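Local coordinates for protein lipase (Penicillium expansum, PDB 3G7N) that hydrolyses triacylglycerols and other acylglycerol lipids to release free fatty acids, as a secreted alkaline lipase of the alpha/beta-hydrolase superfamily, at residues 11-14 / 15-19; 101-104 / 105-108; 111-114 / 115-118; 232-235 / 236-240. All coordinates share one frame; numbering follows the deposited sequence.

Contact 1: 11-14 / 15-19. With SO4 (sulfate ion), chain E.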
ATOM      1  N   LEU A  11      -7.886  -8.836  -2.713  1.00 11.35           N
ATOM      2  CA  LEU A  11      -7.224  -7.769  -3.455  1.00  9.96           C
ATOM      3  C   LEU A  11      -8.256  -6.861  -4.116  1.00 11.00           C
ATOM      4  O   LEU A  11      -8.056  -5.642  -4.214  1.00  9.06           O
ATOM      5  CB  LEU A  11      -6.250  -8.357  -4.473  1.00 12.59           C
ATOM      6  CG  LEU A  11      -5.012  -8.993  -3.846  1.00 15.97           C
ATOM      7  CD1 LEU A  11      -4.324  -9.927  -4.836  1.00 17.03           C
ATOM      8  CD2 LEU A  11      -4.056  -7.933  -3.306  1.00 20.31           C
ATOM      9  N   HIS A  12      -9.377  -7.437  -4.538  1.00 10.58           N
ATOM     10  CA  HIS A  12     -10.500  -6.681  -5.049  1.00  9.64           C
ATOM     11  C   HIS A  12     -11.062  -5.736  -3.975  1.00  8.83           C
ATOM     12  O   HIS A  12     -11.305  -4.568  -4.227  1.00  8.84           O
ATOM     13  CB  HIS A  12     -11.588  -7.644  -5.585  1.00 10.74           C
ATOM     14  CG  HIS A  12     -12.783  -6.960  -6.159  1.00 12.20           C
ATOM     15  ND1 HIS A  12     -12.759  -6.301  -7.371  1.00 15.01           N
ATOM     16  CD2 HIS A  12     -14.075  -6.932  -5.747  1.00 16.33           C
ATOM     17  CE1 HIS A  12     -13.974  -5.878  -7.668  1.00 18.36           C
ATOM     18  NE2 HIS A  12     -14.779  -6.194  -6.670  1.00 18.41           N
ATOM     19  N   ARG A  13     -11.206  -6.249  -2.751  1.00 10.02           N
ATOM     20  CA  ARG A  13     -11.592  -5.406  -1.621  1.00  9.56           C
ATOM     21  C   ARG A  13     -10.573  -4.286  -1.387  1.00  7.04           C
ATOM     22  O   ARG A  13     -10.951  -3.151  -1.175  1.00  7.79           O
ATOM     23  CB  ARG A  13     -11.803  -6.230  -0.346  1.00  9.12           C
ATOM     24  CG  ARG A  13     -12.043  -5.362   0.885  1.00  9.36           C
ATOM     25  CD  ARG A  13     -12.339  -6.209   2.129  1.00 10.06           C
ATOM     26  NE  ARG A  13     -12.390  -5.412   3.352  1.00 10.25           N
ATOM     27  CZ  ARG A  13     -11.336  -5.130   4.110  1.00  9.88           C
ATOM     28  NH1 ARG A  13     -10.125  -5.540   3.773  1.00 11.47           N
ATOM     29  NH2 ARG A  13     -11.511  -4.409   5.213  1.00 10.55           N
ATOM     30  N   ALA A  14      -9.296  -4.632  -1.423  1.00  8.15           N
ATOM     31  CA  ALA A  14      -8.253  -3.640  -1.232  1.00  8.76           C
ATOM     32  C   ALA A  14      -8.380  -2.525  -2.277  1.00  8.32           C
ATOM     33  O   ALA A  14      -8.166  -1.356  -1.971  1.00  7.79           O
ATOM     34  CB  ALA A  14      -6.892  -4.290  -1.308  1.00  9.08           C
ATOM     35  N   ALA A  15      -8.694  -2.898  -3.512  1.00  7.87           N
ATOM     36  CA  ALA A  15      -8.843  -1.915  -4.580  1.00  8.67           C
ATOM     37  C   ALA A  15     -10.055  -1.037  -4.382  1.00  8.43           C
ATOM     38  O   ALA A  15     -10.002   0.160  -4.641  1.00  8.78           O
ATOM     39  CB  ALA A  15      -8.880  -2.612  -5.925  1.00  9.37           C
ATOM     40  N   LYS A  16     -11.151  -1.624  -3.871  1.00  8.24           N
ATOM     41  CA  LYS A  16     -12.320  -0.816  -3.522  1.00  9.24           C
ATOM     42  C   LYS A  16     -12.031   0.206  -2.419  1.00  6.96           C
ATOM     43  O   LYS A  16     -12.418   1.354  -2.511  1.00  7.99           O
ATOM     44  CB  LYS A  16     -13.526  -1.689  -3.150  1.00 10.23           C
ATOM     45  CG  LYS A  16     -14.079  -2.469  -4.348  1.00 12.71           C
ATOM     46  CD  LYS A  16     -14.957  -3.665  -3.912  1.00 21.02           C
ATOM     47  CE  LYS A  16     -16.239  -3.238  -3.264  1.00 30.14           C
ATOM     48  NZ  LYS A  16     -17.070  -4.452  -2.983  1.00 26.05           N
ATOM     49  N   LEU A  17     -11.334  -0.227  -1.369  1.00  7.41           N
ATOM     50  CA  LEU A  17     -10.950   0.679  -0.296  1.00  7.62           C
ATOM     51  C   LEU A  17     -10.030   1.779  -0.804  1.00  6.57           C
ATOM     52  O   LEU A  17     -10.155   2.941  -0.415  1.00  7.74           O
ATOM     53  CB  LEU A  17     -10.258  -0.090   0.830  1.00  7.30           C
ATOM     54  CG  LEU A  17     -11.136  -1.097   1.587  1.00  8.01           C
ATOM     55  CD1 LEU A  17     -10.303  -1.858   2.587  1.00  9.90           C
ATOM     56  CD2 LEU A  17     -12.305  -0.419   2.284  1.00 11.26           C
ATOM     57  N   SER A  18      -9.086   1.393  -1.656  1.00  7.86           N
ATOM     58  CA  SER A  18      -8.174   2.377  -2.232  1.00  8.12           C
ATOM     59  C   SER A  18      -8.927   3.411  -3.076  1.00  8.62           C
ATOM     60  O   SER A  18      -8.626   4.592  -3.022  1.00  9.34           O
ATOM     61  CB  SER A  18      -7.135   1.682  -3.092  1.00  7.53           C
ATOM     62  OG  SER A  18      -6.274   0.840  -2.341  1.00  8.37           O
ATOM     63  N   SER A  19      -9.920   2.948  -3.842  1.00  7.82           N
ATOM     64  CA  SER A  19     -10.782   3.854  -4.623  1.00  8.48           C
ATOM     65  C   SER A  19     -11.575   4.809  -3.723  1.00  9.28           C
ATOM     66  O   SER A  19     -11.643   6.021  -3.965  1.00  9.51           O
ATOM     67  CB  SER A  19     -11.735   3.019  -5.492  1.00 10.04           C
ATOM     68  OG  SER A  19     -12.563   3.838  -6.325  1.00 10.01           O
TER
HETATM   69  S   SO4 E 261     -20.246  -3.292  -3.658  1.00 19.16           S
HETATM   70  O1  SO4 E 261     -20.058  -2.012  -4.337  1.00 26.04           O
HETATM   71  O2  SO4 E 261     -19.430  -3.442  -2.445  1.00 24.57           O
HETATM   72  O3  SO4 E 261     -21.660  -3.486  -3.321  1.00 27.07           O
HETATM   73  O4  SO4 E 261     -19.902  -4.362  -4.602  1.00 27.47           O

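Contact 2: 101-104 / 105-108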
ATOM      1  N   ARG A 101       9.038  11.527   3.315  1.00 12.05           N
ATOM      2  CA  ARG A 101       8.540  12.814   3.768  1.00 12.12           C
ATOM      3  C   ARG A 101       7.027  12.825   4.032  1.00 11.14           C
ATOM      4  O   ARG A 101       6.598  13.199   5.128  1.00 12.08           O
ATOM      5  CB  ARG A 101       8.961  13.947   2.823  1.00 14.51           C
ATOM      6  CG  ARG A 101       8.569  15.325   3.310  1.00 18.12           C
ATOM      7  CD  ARG A 101       9.482  16.394   2.686  1.00 20.41           C
ATOM      8  NE  ARG A 101       8.960  17.740   2.919  1.00 25.09           N
ATOM      9  CZ  ARG A 101       8.065  18.336   2.138  1.00 25.01           C
ATOM     10  NH1 ARG A 101       7.663  17.747   1.020  1.00 37.71           N
ATOM     11  NH2 ARG A 101       7.635  19.556   2.430  1.00 32.26           N
ATOM     12  N   PRO A 102       6.211  12.442   3.036  1.00  9.82           N
ATOM     13  CA  PRO A 102       4.766  12.409   3.317  1.00 10.51           C
ATOM     14  C   PRO A 102       4.398  11.416   4.420  1.00  9.60           C
ATOM     15  O   PRO A 102       3.572  11.738   5.257  1.00 11.22           O
ATOM     16  CB  PRO A 102       4.142  12.014   1.972  1.00 12.28           C
ATOM     17  CG  PRO A 102       5.278  11.452   1.141  1.00 12.99           C
ATOM     18  CD  PRO A 102       6.498  12.227   1.610  1.00 10.88           C
ATOM     19  N   TRP A 103       5.004  10.230   4.440  1.00  8.27           N
ATOM     20  CA  TRP A 103       4.660   9.302   5.532  1.00  9.33           C
ATOM     21  C   TRP A 103       5.001   9.900   6.900  1.00  9.75           C
ATOM     22  O   TRP A 103       4.209   9.845   7.837  1.00 10.27           O
ATOM     23  CB  TRP A 103       5.339   7.947   5.370  1.00  8.81           C
ATOM     24  CG  TRP A 103       4.958   7.018   6.471  1.00  8.62           C
ATOM     25  CD1 TRP A 103       5.682   6.768   7.618  1.00  8.35           C
ATOM     26  CD2 TRP A 103       3.647   6.489   6.707  1.00  8.34           C
ATOM     27  NE1 TRP A 103       4.907   6.082   8.525  1.00 10.40           N
ATOM     28  CE2 TRP A 103       3.672   5.855   7.967  1.00  8.71           C
ATOM     29  CE3 TRP A 103       2.466   6.424   5.937  1.00  9.80           C
ATOM     30  CZ2 TRP A 103       2.546   5.252   8.519  1.00  8.98           C
ATOM     31  CZ3 TRP A 103       1.361   5.778   6.464  1.00  9.47           C
ATOM     32  CH2 TRP A 103       1.420   5.175   7.743  1.00  9.60           C
ATOM     33  N   SER A 104       6.196  10.478   7.027  1.00 11.26           N
ATOM     34  CA  SER A 104       6.639  10.994   8.314  1.00 12.53           C
ATOM     35  C   SER A 104       5.751  12.128   8.796  1.00 14.45           C
ATOM     36  O   SER A 104       5.558  12.290  10.000  1.00 16.68           O
ATOM     37  CB  SER A 104       8.100  11.444   8.223  1.00 15.02           C
ATOM     38  OG  SER A 104       8.218  12.614   7.442  1.00 23.48           O
ATOM     39  N   ALA A 105       5.119  12.828   7.868  1.00 11.34           N
ATOM     40  CA  ALA A 105       4.184  13.901   8.218  1.00 13.42           C
ATOM     41  C   ALA A 105       2.954  13.372   8.957  1.00 13.45           C
ATOM     42  O   ALA A 105       2.389  14.085   9.786  1.00 15.34           O
ATOM     43  CB  ALA A 105       3.769  14.695   6.992  1.00 14.43           C
ATOM     44  N   VAL A 106       2.509  12.160   8.609  1.00 11.07           N
ATOM     45  CA  VAL A 106       1.258  11.608   9.142  1.00 10.59           C
ATOM     46  C   VAL A 106       1.478  10.455  10.099  1.00  9.65           C
ATOM     47  O   VAL A 106       0.529  10.011  10.755  1.00  9.29           O
ATOM     48  CB  VAL A 106       0.292  11.167   8.014  1.00 11.92           C
ATOM     49  CG1 VAL A 106      -0.138  12.369   7.162  1.00 13.23           C
ATOM     50  CG2 VAL A 106       0.921  10.076   7.138  1.00 11.69           C
ATOM     51  N   HIS A 107       2.722   9.999  10.219  1.00  9.70           N
ATOM     52  CA  HIS A 107       3.053   8.802  10.976  1.00 10.74           C
ATOM     53  C   HIS A 107       2.501   8.845  12.395  1.00 11.33           C
ATOM     54  O   HIS A 107       1.867   7.898  12.853  1.00 10.34           O
ATOM     55  CB  HIS A 107       4.576   8.622  11.003  1.00 11.05           C
ATOM     56  CG  HIS A 107       5.037   7.431  11.777  1.00  9.69           C
ATOM     57  ND1 HIS A 107       5.558   7.508  13.056  1.00 13.41           N
ATOM     58  CD2 HIS A 107       5.186   6.146  11.390  1.00  7.86           C
ATOM     59  CE1 HIS A 107       5.941   6.304  13.441  1.00  9.48           C
ATOM     60  NE2 HIS A 107       5.748   5.463  12.437  1.00 13.51           N
ATOM     61  N   ASP A 108       2.851   9.885  13.150  1.00 11.76           N
ATOM     62  CA  ASP A 108       2.490   9.907  14.569  1.00 13.11           C
ATOM     63  C   ASP A 108       0.971   9.984  14.766  1.00 12.24           C
ATOM     64  O   ASP A 108       0.435   9.325  15.657  1.00 11.15           O
ATOM     65  CB  ASP A 108       3.167  11.066  15.312  1.00 14.51           C
ATOM     66  CG  ASP A 108       4.650  10.844  15.527  1.00 17.22           C
ATOM     67  OD1 ASP A 108       5.059   9.687  15.723  1.00 21.44           O
ATOM     68  OD2 ASP A 108       5.323  11.840  15.876  1.00 34.22           O
TER
HETATM   69  O   HOH W   1       4.468  12.243  12.355  1.00 19.10           O

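Contact 3: 111-114 / 115-118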
ATOM      1  N   ILE A 111      -0.262   6.327  14.026  1.00 10.25           N
ATOM      2  CA  ILE A 111       0.070   5.426  15.122  1.00 10.09           C
ATOM      3  C   ILE A 111      -0.796   5.703  16.363  1.00 11.10           C
ATOM      4  O   ILE A 111      -1.284   4.781  17.009  1.00 11.34           O
ATOM      5  CB  ILE A 111       1.584   5.488  15.474  1.00 13.00           C
ATOM      6  CG1 ILE A 111       2.440   5.067  14.271  1.00 14.82           C
ATOM      7  CG2 ILE A 111       1.888   4.608  16.672  1.00 14.40           C
ATOM      8  CD1 ILE A 111       2.160   3.682  13.730  1.00 14.75           C
ATOM      9  N   THR A 112      -0.999   6.972  16.673  1.00  9.57           N
ATOM     10  CA  THR A 112      -1.823   7.346  17.823  1.00 11.51           C
ATOM     11  C   THR A 112      -3.258   6.848  17.688  1.00 11.48           C
ATOM     12  O   THR A 112      -3.826   6.288  18.621  1.00 11.65           O
ATOM     13  CB  THR A 112      -1.807   8.871  18.036  1.00 13.19           C
ATOM     14  OG1 THR A 112      -0.471   9.277  18.367  1.00 15.75           O
ATOM     15  CG2 THR A 112      -2.724   9.276  19.189  1.00 14.42           C
ATOM     16  N   GLU A 113      -3.838   6.989  16.503  1.00  9.99           N
ATOM     17  CA  GLU A 113      -5.211   6.549  16.297  1.00  9.13           C
ATOM     18  C   GLU A 113      -5.298   5.031  16.291  1.00  8.54           C
ATOM     19  O   GLU A 113      -6.215   4.455  16.894  1.00  9.58           O
ATOM     20  CB  GLU A 113      -5.786   7.128  15.002  1.00 10.95           C
ATOM     21  CG  GLU A 113      -7.198   6.647  14.698  1.00 11.09           C
ATOM     22  CD  GLU A 113      -8.250   7.118  15.702  1.00 14.34           C
ATOM     23  OE1 GLU A 113      -7.957   7.999  16.541  1.00 15.42           O
ATOM     24  OE2 GLU A 113      -9.423   6.720  15.547  1.00 14.60           O
ATOM     25  N   VAL A 114      -4.338   4.356  15.681  1.00  8.93           N
ATOM     26  CA  VAL A 114      -4.344   2.896  15.717  1.00  9.21           C
ATOM     27  C   VAL A 114      -4.257   2.389  17.169  1.00 10.89           C
ATOM     28  O   VAL A 114      -4.965   1.443  17.550  1.00 10.86           O
ATOM     29  CB  VAL A 114      -3.238   2.290  14.828  1.00  8.38           C
ATOM     30  CG1 VAL A 114      -3.120   0.766  15.046  1.00 10.50           C
ATOM     31  CG2 VAL A 114      -3.489   2.623  13.354  1.00  9.66           C
ATOM     32  N   LYS A 115      -3.426   3.034  17.985  1.00 10.26           N
ATOM     33  CA  LYS A 115      -3.292   2.622  19.379  1.00 12.47           C
ATOM     34  C   LYS A 115      -4.590   2.828  20.149  1.00 11.71           C
ATOM     35  O   LYS A 115      -5.021   1.942  20.895  1.00 12.84           O
ATOM     36  CB  LYS A 115      -2.155   3.381  20.049  1.00 14.77           C
ATOM     37  CG  LYS A 115      -1.778   2.843  21.420  1.00 23.54           C
ATOM     38  CD  LYS A 115      -0.723   3.725  22.071  1.00 31.05           C
ATOM     39  CE  LYS A 115      -0.210   3.094  23.364  1.00 42.03           C
ATOM     40  NZ  LYS A 115       1.037   3.747  23.865  1.00 44.15           N
ATOM     41  N   ALA A 116      -5.301   3.908  19.851  1.00 10.36           N
ATOM     42  CA  ALA A 116      -6.595   4.128  20.463  1.00 11.83           C
ATOM     43  C   ALA A 116      -7.606   3.061  20.031  1.00 11.13           C
ATOM     44  O   ALA A 116      -8.408   2.578  20.841  1.00 12.27           O
ATOM     45  CB  ALA A 116      -7.105   5.521  20.124  1.00 12.70           C
ATOM     46  N   LEU A 117      -7.583   2.680  18.757  1.00 10.30           N
ATOM     47  CA  LEU A 117      -8.515   1.676  18.271  1.00 10.37           C
ATOM     48  C   LEU A 117      -8.195   0.293  18.826  1.00  8.88           C
ATOM     49  O   LEU A 117      -9.102  -0.489  19.111  1.00  9.89           O
ATOM     50  CB  LEU A 117      -8.568   1.676  16.742  1.00  8.66           C
ATOM     51  CG  LEU A 117      -9.279   2.885  16.137  1.00  9.02           C
ATOM     52  CD1 LEU A 117      -9.009   2.957  14.632  1.00 10.97           C
ATOM     53  CD2 LEU A 117     -10.764   2.805  16.403  1.00 12.37           C
ATOM     54  N   ILE A 118      -6.912  -0.009  18.990  1.00  9.68           N
ATOM     55  CA  ILE A 118      -6.502  -1.275  19.611  1.00 11.03           C
ATOM     56  C   ILE A 118      -7.044  -1.401  21.042  1.00 12.68           C
ATOM     57  O   ILE A 118      -7.531  -2.463  21.436  1.00 13.46           O
ATOM     58  CB  ILE A 118      -4.976  -1.448  19.595  1.00 10.82           C
ATOM     59  CG1 ILE A 118      -4.474  -1.758  18.175  1.00 12.01           C
ATOM     60  CG2 ILE A 118      -4.547  -2.552  20.587  1.00 15.18           C
ATOM     61  CD1 ILE A 118      -2.963  -1.641  18.028  1.00 12.33           C
TER

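Contact 4: 232-235 / 236-240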
ATOM      1  N   ASN A 232       6.072  -6.725 -18.382  1.00 11.73           N
ATOM      2  CA  ASN A 232       4.924  -6.235 -19.142  1.00 11.15           C
ATOM      3  C   ASN A 232       5.216  -5.178 -20.199  1.00 11.40           C
ATOM      4  O   ASN A 232       4.314  -4.712 -20.903  1.00 12.87           O
ATOM      5  CB  ASN A 232       3.742  -5.846 -18.234  1.00 11.74           C
ATOM      6  CG  ASN A 232       3.945  -4.527 -17.493  1.00 10.73           C
ATOM      7  OD1 ASN A 232       4.857  -3.737 -17.769  1.00 10.27           O
ATOM      8  ND2 ASN A 232       3.050  -4.269 -16.540  1.00 10.15           N
ATOM      9  N   GLY A 233       6.478  -4.787 -20.296  1.00 12.26           N
ATOM     10  CA  GLY A 233       6.906  -3.855 -21.337  1.00 12.81           C
ATOM     11  C   GLY A 233       6.505  -2.407 -21.111  1.00 14.31           C
ATOM     12  O   GLY A 233       6.672  -1.568 -22.002  1.00 14.89           O
ATOM     13  N   MET A 234       5.968  -2.101 -19.930  1.00 11.44           N
ATOM     14  CA  MET A 234       5.475  -0.755 -19.610  1.00 10.90           C
ATOM     15  C   MET A 234       6.414  -0.036 -18.650  1.00 10.10           C
ATOM     16  O   MET A 234       7.011  -0.657 -17.780  1.00 10.37           O
ATOM     17  CB  MET A 234       4.084  -0.828 -18.954  1.00 11.98           C
ATOM     18  CG  MET A 234       3.045  -1.604 -19.749  1.00 13.48           C
ATOM     19  SD  MET A 234       2.459  -0.689 -21.184  1.00 25.67           S
ATOM     20  CE  MET A 234       3.118  -1.719 -22.477  1.00 29.10           C
ATOM     21  N   TYR A 235       6.406   1.285 -18.708  1.00 10.15           N
ATOM     22  CA  TYR A 235       7.193   2.086 -17.789  1.00  9.46           C
ATOM     23  C   TYR A 235       6.369   3.295 -17.359  1.00 11.39           C
ATOM     24  O   TYR A 235       5.871   4.043 -18.202  1.00 11.08           O
ATOM     25  CB  TYR A 235       8.491   2.550 -18.465  1.00 11.12           C
ATOM     26  CG  TYR A 235       9.348   3.379 -17.555  1.00 10.88           C
ATOM     27  CD1 TYR A 235      10.160   2.775 -16.609  1.00 10.33           C
ATOM     28  CD2 TYR A 235       9.235   4.763 -17.537  1.00 11.75           C
ATOM     29  CE1 TYR A 235      10.921   3.534 -15.718  1.00  9.87           C
ATOM     30  CE2 TYR A 235       9.978   5.531 -16.657  1.00 12.08           C
ATOM     31  CZ  TYR A 235      10.797   4.905 -15.743  1.00 11.67           C
ATOM     32  OH  TYR A 235      11.528   5.697 -14.896  1.00 13.40           O
ATOM     33  N   ALA A 236       6.325   3.543 -16.046  1.00 10.50           N
ATOM     34  CA  ALA A 236       5.611   4.684 -15.474  1.00 10.64           C
ATOM     35  C   ALA A 236       4.123   4.663 -15.811  1.00  9.15           C
ATOM     36  O   ALA A 236       3.549   3.576 -15.901  1.00  9.44           O
ATOM     37  CB  ALA A 236       6.277   6.020 -15.857  1.00 14.08           C
ATOM     38  N   VAL A 237       3.489   5.836 -15.905  1.00 10.88           N
ATOM     39  CA  VAL A 237       2.029   5.929 -15.862  1.00 10.48           C
ATOM     40  C   VAL A 237       1.390   5.633 -17.221  1.00 11.92           C
ATOM     41  O   VAL A 237       1.212   6.515 -18.075  1.00 16.02           O
ATOM     42  CB  VAL A 237       1.524   7.276 -15.316  1.00 11.31           C
ATOM     43  CG1 VAL A 237      -0.006   7.284 -15.251  1.00 12.67           C
ATOM     44  CG2 VAL A 237       2.089   7.543 -13.922  1.00 12.75           C
ATOM     45  N   THR A 238       1.025   4.377 -17.396  1.00  9.56           N
ATOM     46  CA  THR A 238       0.425   3.889 -18.626  1.00 10.22           C
ATOM     47  C   THR A 238      -1.026   3.479 -18.303  1.00 11.49           C
ATOM     48  O   THR A 238      -1.460   3.639 -17.172  1.00 11.14           O
ATOM     49  CB  THR A 238       1.257   2.706 -19.133  1.00 10.59           C
ATOM     50  OG1 THR A 238       1.404   1.736 -18.081  1.00 11.58           O
ATOM     51  CG2 THR A 238       2.667   3.178 -19.543  1.00 13.64           C
ATOM     52  N   PRO A 239      -1.820   3.089 -19.318  1.00 11.75           N
ATOM     53  CA  PRO A 239      -3.271   3.058 -19.137  1.00 12.40           C
ATOM     54  C   PRO A 239      -3.756   2.161 -17.989  1.00 10.53           C
ATOM     55  O   PRO A 239      -4.773   2.475 -17.361  1.00 12.65           O
ATOM     56  CB  PRO A 239      -3.769   2.547 -20.495  1.00 14.71           C
ATOM     57  CG  PRO A 239      -2.783   3.153 -21.473  1.00 17.47           C
ATOM     58  CD  PRO A 239      -1.443   3.042 -20.749  1.00 13.34           C
ATOM     59  N   GLY A 240      -3.061   1.056 -17.751  1.00  9.23           N
ATOM     60  CA  GLY A 240      -3.473   0.144 -16.679  1.00  9.91           C
ATOM     61  C   GLY A 240      -3.286   0.701 -15.277  1.00  8.09           C
ATOM     62  O   GLY A 240      -3.762   0.103 -14.318  1.00  8.75           O
TER

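Contact 1: 11-14 / 15-19
Lys16 runs out past His12, one turn earlier on helix 8-23. Its CB sits 3.6 Å from Arg13 O and its CG 3.5 Å from His12 O, over one face of the imidazole. CD lies 3.7 Å from His12 NE2. The chain bends at chi3 (68°), and CE leads NZ to a sulfate, probably from the crystallisation liquor, whose O2 is 2.6 Å from NZ; Ser258 OG holds the same ion. Cut back to an alanine, this position is likely to leave the sulfate without its ammonium partner and to uncover the imidazole face that CG lies over. His12 ND1 bonds to Phe245 O, which helps to fix the ring's rotation. One residue on from Lys16, Leu17 reaches back a turn to Arg13, its CD1 3.7 Å above the guanidinium plane, over the centre, while Arg13 NH2 salt-bridges Asp31 and Glu127. Ser18 is buried, its side chain about 8 Å from that of the nucleophile Ser132; OG donates to Ala14 O at 2.9 Å, from the opposite face of the carbonyl plane to Ser18 N. The two cations thus end on anions, aliphatic carbons lie against imidazole and guanidinium, and Ala14 O accepts two hydrogen bonds.

Contact 2: 101-104 / 105-108
Trp103 and His107 meet rim to rim in the first half of helix 97-120, the five-membered indole ring and the imidazole having planes at 75° and centroids 5.0 Å apart. Neither ring covers the other's face, and the modelled closeness of NE1 to His107 CD2 is doubtful. Val106 CG2 approaches one indole face instead, 4.1 Å from CE3 and offset toward the rim. Ala105 N donates to Arg101 O at 3.1 Å and weakly to Pro102 O, while Trp103 O takes Val106 N at 3.0 Å, well above its carbonyl plane, plus a weak bond from His107 N. A water bridges the next pair, donating to Ser104 O at 2.6 Å and accepting from Asp108 N at 3.0 Å. Ser104 OG bonds weakly to His100 O, and His107 ND1 weakly to Asp108 OD1, which also has Ser85 OG as partner. A glycine in place of Trp103 would probably open a gap against Ile140, Ala141 and Ala144 of helix 133-148 and leave the imidazole rim without its neighbour. One water thus joins Ser104 O and Asp108 N, which do not bond directly, while the indole lies against apolar side chains.

Contact 3: 111-114 / 115-118
Val114 and Ile118 lie one turn apart on helix 97-120, a helix that flanks the central sheet of the alpha/beta-hydrolase fold. Their side chains slant across each other, and Val114 CG1 meets Ile118 CD1 at 3.8 Å. Val114 CG1 points away from the backbone N (chi1 171°), which swings it beside its own carbonyl and toward the following turn. Ile118 extends CG1 and CD1 back the other way, CG1 coming within 3.3 Å of Val114 O. Both residues rest on Ile58 of strand 57-62 and on Phe149, which lies in a loop.

Glu113 and Leu117 form the second pair, also at a slant. The glutamate leaves the helix pointing away from the next turn, but a bend at chi2 (66°) folds its carboxylate back over the leucine, so OE2 lies 3.9 Å from Leu117 CG. The touch there is of carbon with oxygen, not a polar bond; the same OE2 is hydrogen-bonded to a diethylene glycol molecule, probably from the crystallisation liquor. Leu117 and Glu113 both reach Val49 of strand 45-52 and Val35 of strand 32-40, while Lys115, fully extended, leads off to the outer side. Beneath these pairs four successive main-chain bonds follow regular alpha-helical spacing, the shortest joining Ile118 N to Val114 O at 2.8 Å.

Contact 4: 232-235 / 236-240
Tyr235 has CG opposite its backbone N (chi1 -180°), which lays the ring beside the start of Ala236, and the positive phi of Ala236 (59°) turns the chain sharply just after it. Ring and methyl group meet through Tyr235 CD2 and Ala236 CB, 3.6 Å apart, while Ala236 N stands obliquely to the ring, 3.4 Å from Tyr235 CG. The turn also brings Thr238 back across its start: Thr238 CG2 comes to 3.6 Å from Tyr235 O, and OG1 lies 3.8 Å from Met234 CB. Met234, doubly bent, passes its sulfur alongside, with SD 4.1 Å from Thr238 CB. These are van der Waals contacts; hydrogen bonds hold the loop at Asn232 and Thr238. An Asx turn opens it, Met234 N donating to Asn232 OD1 at 2.9 Å. Thr238 OG1 is gripped twice, donating to Leu187 O and accepting from Gly189 N, the residues on either side of the charge-relay Asp188, and Asn232 ND2 bonds Asp188 O as well. The loop lies between strand 218-219 and strand 243-244, held against the turn that follows strand 179-185, where Gly240, immediately before the charge-relay His241, pairs through its backbone with Leu187.

From the N terminus the contacts come strictly in series: none nests in or crosses another, and each joins neighbouring turns of the chain, so none closes a long loop. Contact 1 belongs to helix 8-23, against strands 125-131 and 154-159. Contacts 2 and 3 share helix 97-120, their centres 15 Å apart; the former faces helix 133-148 as well as strands 32-40 and 45-52, the latter strands 32-40, 45-52 and 57-62. Contacts 1 and 2 lie on opposite sides of the chain's centre. Contact 4, in the loop leading to His241, is about 37 Å from contact 3, centre to centre, and lies beside the turn carrying Asp188.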